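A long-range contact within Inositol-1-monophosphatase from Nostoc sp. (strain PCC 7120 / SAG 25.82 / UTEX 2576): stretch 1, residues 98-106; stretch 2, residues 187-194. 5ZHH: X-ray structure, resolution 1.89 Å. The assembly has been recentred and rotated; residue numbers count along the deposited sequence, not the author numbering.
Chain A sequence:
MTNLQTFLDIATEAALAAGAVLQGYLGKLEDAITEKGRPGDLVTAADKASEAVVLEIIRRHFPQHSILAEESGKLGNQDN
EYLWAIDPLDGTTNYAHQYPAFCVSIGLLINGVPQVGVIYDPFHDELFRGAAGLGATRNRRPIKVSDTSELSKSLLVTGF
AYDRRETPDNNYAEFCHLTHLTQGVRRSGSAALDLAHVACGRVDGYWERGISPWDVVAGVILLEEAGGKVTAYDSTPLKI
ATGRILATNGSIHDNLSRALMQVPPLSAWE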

ATOM      1  N   GLN A  98       7.946  13.304  12.390  1.00 31.50           N
ATOM      2  CA  GLN A  98       7.537  12.376  11.330  1.00 34.79           C
ATOM      3  C   GLN A  98       8.560  11.271  11.114  1.00 31.96           C
ATOM      4  O   GLN A  98       8.689  10.750  10.007  1.00 32.75           O
ATOM      5  CB  GLN A  98       7.223  13.064   9.996  1.00 40.98           C
ATOM      6  CG  GLN A  98       6.028  13.995  10.022  1.00 48.43           C
ATOM      7  CD  GLN A  98       6.403  15.449   9.932  1.00 53.57           C
ATOM      8  OE1 GLN A  98       6.865  16.051  10.903  1.00 53.76           O
ATOM      9  NE2 GLN A  98       6.198  16.033   8.751  1.00 54.75           N
ATOM     10  N   TYR A  99       9.293  10.911  12.159  1.00 27.53           N
ATOM     11  CA  TYR A  99      10.153   9.739  12.086  1.00 28.77           C
ATOM     12  C   TYR A  99       9.247   8.516  12.106  1.00 32.70           C
ATOM     13  O   TYR A  99       8.421   8.388  13.021  1.00 31.81           O
ATOM     14  CB  TYR A  99      11.146   9.711  13.251  1.00 26.37           C
ATOM     15  CG  TYR A  99      12.264   8.707  13.068  1.00 28.69           C
ATOM     16  CD1 TYR A  99      13.409   9.038  12.354  1.00 29.79           C
ATOM     17  CD2 TYR A  99      12.176   7.421  13.609  1.00 27.86           C
ATOM     18  CE1 TYR A  99      14.439   8.122  12.178  1.00 28.37           C
ATOM     19  CE2 TYR A  99      13.197   6.495  13.435  1.00 27.04           C
ATOM     20  CZ  TYR A  99      14.324   6.852  12.721  1.00 30.98           C
ATOM     21  OH  TYR A  99      15.345   5.948  12.540  1.00 30.29           O
ATOM     22  N   PRO A 100       9.335   7.632  11.136  1.00 37.31           N
ATOM     23  CA  PRO A 100       8.310   6.580  10.951  1.00 38.99           C
ATOM     24  C   PRO A 100       8.470   5.397  11.900  1.00 37.09           C
ATOM     25  O   PRO A 100       8.810   4.280  11.508  1.00 38.83           O
ATOM     26  CB  PRO A 100       8.513   6.184   9.484  1.00 41.73           C
ATOM     27  CG  PRO A 100       9.971   6.410   9.238  1.00 41.50           C
ATOM     28  CD  PRO A 100      10.435   7.513  10.163  1.00 39.86           C
ATOM     29  N   ALA A 101       8.227   5.641  13.197  1.00 31.93           N
ATOM     30  CA  ALA A 101       8.201   4.575  14.205  1.00 29.32           C
ATOM     31  C   ALA A 101       7.324   5.074  15.357  1.00 26.79           C
ATOM     32  O   ALA A 101       7.803   5.558  16.386  1.00 27.19           O
ATOM     33  CB  ALA A 101       9.596   4.180  14.692  1.00 32.52           C
ATOM     34  N   PHE A 102       6.010   4.984  15.156  1.00 25.18           N
ATOM     35  CA  PHE A 102       5.042   5.334  16.183  1.00 27.02           C
ATOM     36  C   PHE A 102       3.802   4.478  15.964  1.00 27.45           C
ATOM     37  O   PHE A 102       3.592   3.926  14.880  1.00 27.56           O
ATOM     38  CB  PHE A 102       4.705   6.833  16.154  1.00 29.17           C
ATOM     39  CG  PHE A 102       4.251   7.317  14.812  1.00 34.04           C
ATOM     40  CD1 PHE A 102       2.928   7.191  14.425  1.00 34.15           C
ATOM     41  CD2 PHE A 102       5.154   7.878  13.925  1.00 35.89           C
ATOM     42  CE1 PHE A 102       2.509   7.631  13.178  1.00 37.74           C
ATOM     43  CE2 PHE A 102       4.742   8.314  12.680  1.00 36.68           C
ATOM     44  CZ  PHE A 102       3.422   8.189  12.307  1.00 35.65           C
ATOM     45  N   CYS A 103       2.979   4.371  17.003  1.00 26.09           N
ATOM     46  CA  CYS A 103       1.872   3.429  16.956  1.00 24.91           C
ATOM     47  C   CYS A 103       0.868   3.761  18.047  1.00 24.77           C
ATOM     48  O   CYS A 103       1.127   4.569  18.940  1.00 26.76           O
ATOM     49  CB  CYS A 103       2.369   1.992  17.124  1.00 26.77           C
ATOM     50  SG  CYS A 103       3.128   1.728  18.744  1.00 29.06           S
ATOM     51  N   VAL A 104      -0.290   3.111  17.950  1.00 23.15           N
ATOM     52  CA  VAL A 104      -1.271   3.033  19.024  1.00 24.40           C
ATOM     53  C   VAL A 104      -1.074   1.685  19.696  1.00 26.09           C
ATOM     54  O   VAL A 104      -0.919   0.665  19.010  1.00 26.43           O
ATOM     55  CB  VAL A 104      -2.704   3.177  18.478  1.00 29.74           C
ATOM     56  CG1 VAL A 104      -3.728   3.201  19.614  1.00 29.62           C
ATOM     57  CG2 VAL A 104      -2.822   4.426  17.620  1.00 29.63           C
ATOM     58  N   SER A 105      -1.044   1.670  21.030  1.00 26.39           N
ATOM     59  CA  SER A 105      -0.881   0.436  21.794  1.00 25.73           C
ATOM     60  C   SER A 105      -2.076   0.288  22.722  1.00 27.89           C
ATOM     61  O   SER A 105      -2.356   1.188  23.519  1.00 29.59           O
ATOM     62  CB  SER A 105       0.430   0.447  22.594  1.00 27.10           C
ATOM     63  OG  SER A 105       0.609  -0.762  23.319  1.00 27.58           O
ATOM     64  N   ILE A 106      -2.776  -0.844  22.621  1.00 26.02           N
ATOM     65  CA  ILE A 106      -3.974  -1.116  23.413  1.00 25.13           C
ATOM     66  C   ILE A 106      -3.815  -2.491  24.045  1.00 25.43           C
ATOM     67  O   ILE A 106      -3.896  -3.511  23.349  1.00 26.79           O
ATOM     68  CB  ILE A 106      -5.248  -1.058  22.561  1.00 27.49           C
ATOM     69  CG1 ILE A 106      -5.397   0.328  21.929  1.00 30.00           C
ATOM     70  CG2 ILE A 106      -6.465  -1.409  23.402  1.00 29.36           C
ATOM     71  CD1 ILE A 106      -6.594   0.456  21.012  1.00 29.84           C
ATOM     72  N   ARG A 187      17.891   1.571  17.867  1.00 22.70           N
ATOM     73  CA  ARG A 187      17.101   2.488  18.691  1.00 24.67           C
ATOM     74  C   ARG A 187      16.043   3.082  17.761  1.00 24.98           C
ATOM     75  O   ARG A 187      16.346   3.944  16.931  1.00 24.46           O
ATOM     76  CB  ARG A 187      17.969   3.562  19.343  1.00 28.51           C
ATOM     77  CG  ARG A 187      17.402   4.191  20.635  1.00 30.74           C
ATOM     78  CD  ARG A 187      16.119   4.978  20.406  1.00 32.43           C
ATOM     79  NE  ARG A 187      15.651   5.729  21.577  1.00 29.03           N
ATOM     80  CZ  ARG A 187      14.581   5.397  22.301  1.00 31.14           C
ATOM     81  NH1 ARG A 187      13.854   4.316  21.991  1.00 24.17           N
ATOM     82  NH2 ARG A 187      14.224   6.156  23.336  1.00 34.72           N
ATOM     83  N   SER A 188      14.807   2.607  17.897  1.00 23.09           N
ATOM     84  CA  SER A 188      13.722   3.014  17.013  1.00 24.17           C
ATOM     85  C   SER A 188      12.951   4.204  17.551  1.00 27.92           C
ATOM     86  O   SER A 188      12.469   5.027  16.762  1.00 28.69           O
ATOM     87  CB  SER A 188      12.736   1.860  16.806  1.00 23.87           C
ATOM     88  OG  SER A 188      11.927   1.707  17.967  1.00 28.33           O
ATOM     89  N   GLY A 189      12.816   4.303  18.870  1.00 27.19           N
ATOM     90  CA  GLY A 189      12.028   5.343  19.492  1.00 28.53           C
ATOM     91  C   GLY A 189      10.609   4.961  19.872  1.00 26.68           C
ATOM     92  O   GLY A 189       9.861   5.833  20.322  1.00 26.79           O
ATOM     93  N   SER A 190      10.214   3.694  19.718  1.00 23.24           N
ATOM     94  CA  SER A 190       8.888   3.240  20.146  1.00 22.02           C
ATOM     95  C   SER A 190       9.012   1.896  20.850  1.00 25.03           C
ATOM     96  O   SER A 190       9.294   0.880  20.205  1.00 26.80           O
ATOM     97  CB  SER A 190       7.923   3.130  18.963  1.00 22.83           C
ATOM     98  OG  SER A 190       6.736   2.454  19.358  1.00 25.95           O
ATOM     99  N   ALA A 191       8.765   1.883  22.163  1.00 26.03           N
ATOM    100  CA  ALA A 191       8.877   0.644  22.932  1.00 25.98           C
ATOM    101  C   ALA A 191       7.840  -0.390  22.493  1.00 25.38           C
ATOM    102  O   ALA A 191       8.133  -1.592  22.451  1.00 26.86           O
ATOM    103  CB  ALA A 191       8.751   0.946  24.427  1.00 25.09           C
ATOM    104  N   ALA A 192       6.617   0.050  22.173  1.00 25.14           N
ATOM    105  CA  ALA A 192       5.600  -0.903  21.732  1.00 24.25           C
ATOM    106  C   ALA A 192       6.004  -1.561  20.420  1.00 24.48           C
ATOM    107  O   ALA A 192       5.898  -2.785  20.270  1.00 23.67           O
ATOM    108  CB  ALA A 192       4.239  -0.213  21.594  1.00 24.24           C
ATOM    109  N   LEU A 193       6.497  -0.768  19.465  1.00 23.87           N
ATOM    110  CA  LEU A 193       6.967  -1.348  18.212  1.00 26.23           C
ATOM    111  C   LEU A 193       8.197  -2.214  18.422  1.00 25.79           C
ATOM    112  O   LEU A 193       8.376  -3.209  17.711  1.00 27.94           O
ATOM    113  CB  LEU A 193       7.251  -0.256  17.179  1.00 24.72           C
ATOM    114  CG  LEU A 193       5.981   0.330  16.543  1.00 28.65           C
ATOM    115  CD1 LEU A 193       6.317   1.460  15.571  1.00 29.80           C
ATOM    116  CD2 LEU A 193       5.176  -0.765  15.846  1.00 31.34           C
ATOM    117  N   ASP A 194       9.056  -1.858  19.380  1.00 24.62           N
ATOM    118  CA  ASP A 194      10.194  -2.720  19.670  1.00 23.67           C
ATOM    119  C   ASP A 194       9.726  -4.102  20.112  1.00 22.29           C
ATOM    120  O   ASP A 194      10.235  -5.117  19.633  1.00 20.98           O
ATOM    121  CB  ASP A 194      11.099  -2.080  20.727  1.00 24.94           C
ATOM    122  CG  ASP A 194      11.811  -0.838  20.208  1.00 25.84           C
ATOM    123  OD1 ASP A 194      11.923  -0.686  18.968  1.00 26.79           O
ATOM    124  OD2 ASP A 194      12.299  -0.035  21.034  1.00 25.96           O
TER

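Residues 98-106 and 187-194, at least 87 positions apart wherever they touch, meet along a loop running into a strand (103-106) and a loop running into a helix (191-194). No hydrogen bond crosses between them; the contact is one of shape, burying 338 Å² summed over both sides. The CA atoms come nearest where Phe102 CA lies 5.9 Å from Ser190 CA, and spread to 7.1 Å between Cys103 CA and Leu193 CA and 6.6 Å between Ser105 CA and Ala192 CA. Between these CA pairs lie the side chains of Cys103, Ser105, Ala192 and Leu193.

Side chains alternate along the strand. The CA-to-CB bonds of Cys103 and Ser105 point toward the second stretch, whereas that of Val104 points away, and Val104 makes no contact. Cys103 is the central bump: with chi1 in the p well, its SG settles among Ser190, Ala192 and Leu193, lying 3.6 Å from Ala192 CB, 3.9 Å from Leu193 CG and 3.7 Å from Ser190 OG. The first two are apolar contacts, suited to a polarizable sulfur against methyl and methine carbons. Two residues along the strand, Ser105 CB meets the same methyl, 4.0 Å from Ala192 CB, so Ala192 presents one small knob to both strand residues. Its neighbour Ala191 points away and takes no part.

Leu193 reaches back toward the loop of the first stretch. Its CD1 packs against the backbone at the Ala101-Phe102 junction, 3.8 Å from Ala101 C and 3.6 Å from Phe102 N, and lies 4.4 Å from Ala101 CB. The methyl thus covers a peptide link as well as a side chain. Phe102 directs its own CA-to-CB bond away, leaving chiefly its backbone to be covered here.

Ala101 is a small plug beside the loop that precedes the helix. Its CB lies 3.6 Å from Ser188 O and 4.4 Å from Ser188 CB, while Ala101 O approaches Ser190 CB at 3.5 Å. Beyond it, the Tyr99 ring meets the same carbonyl obliquely, with Tyr99 CE2 3.7 Å from Ser188 O. An Ala101 N to Tyr99 O hydrogen bond of 2.8 Å tightens the local turn.

The second surface is held in shape by its own bonds. Ser190 caps the helix, its OG accepting from Leu193 N at 3.2 Å, and Ser190 O accepts from Asp194 N at 2.9 Å. Ser188 OG links loop to helix: it accepts from Ser190 N at 3.2 Å and donates to Asp194 OD1 at 2.6 Å. Between the two serines, Gly189 has a positive phi of 97°, at which a CB would jam against the carbonyl O of Ser188; the bend therefore calls for glycine. Braced by these bonds, the serine loop and first helical turn form the uneven surface that Tyr99, Ala101, Cys103 and Ser105 pack against.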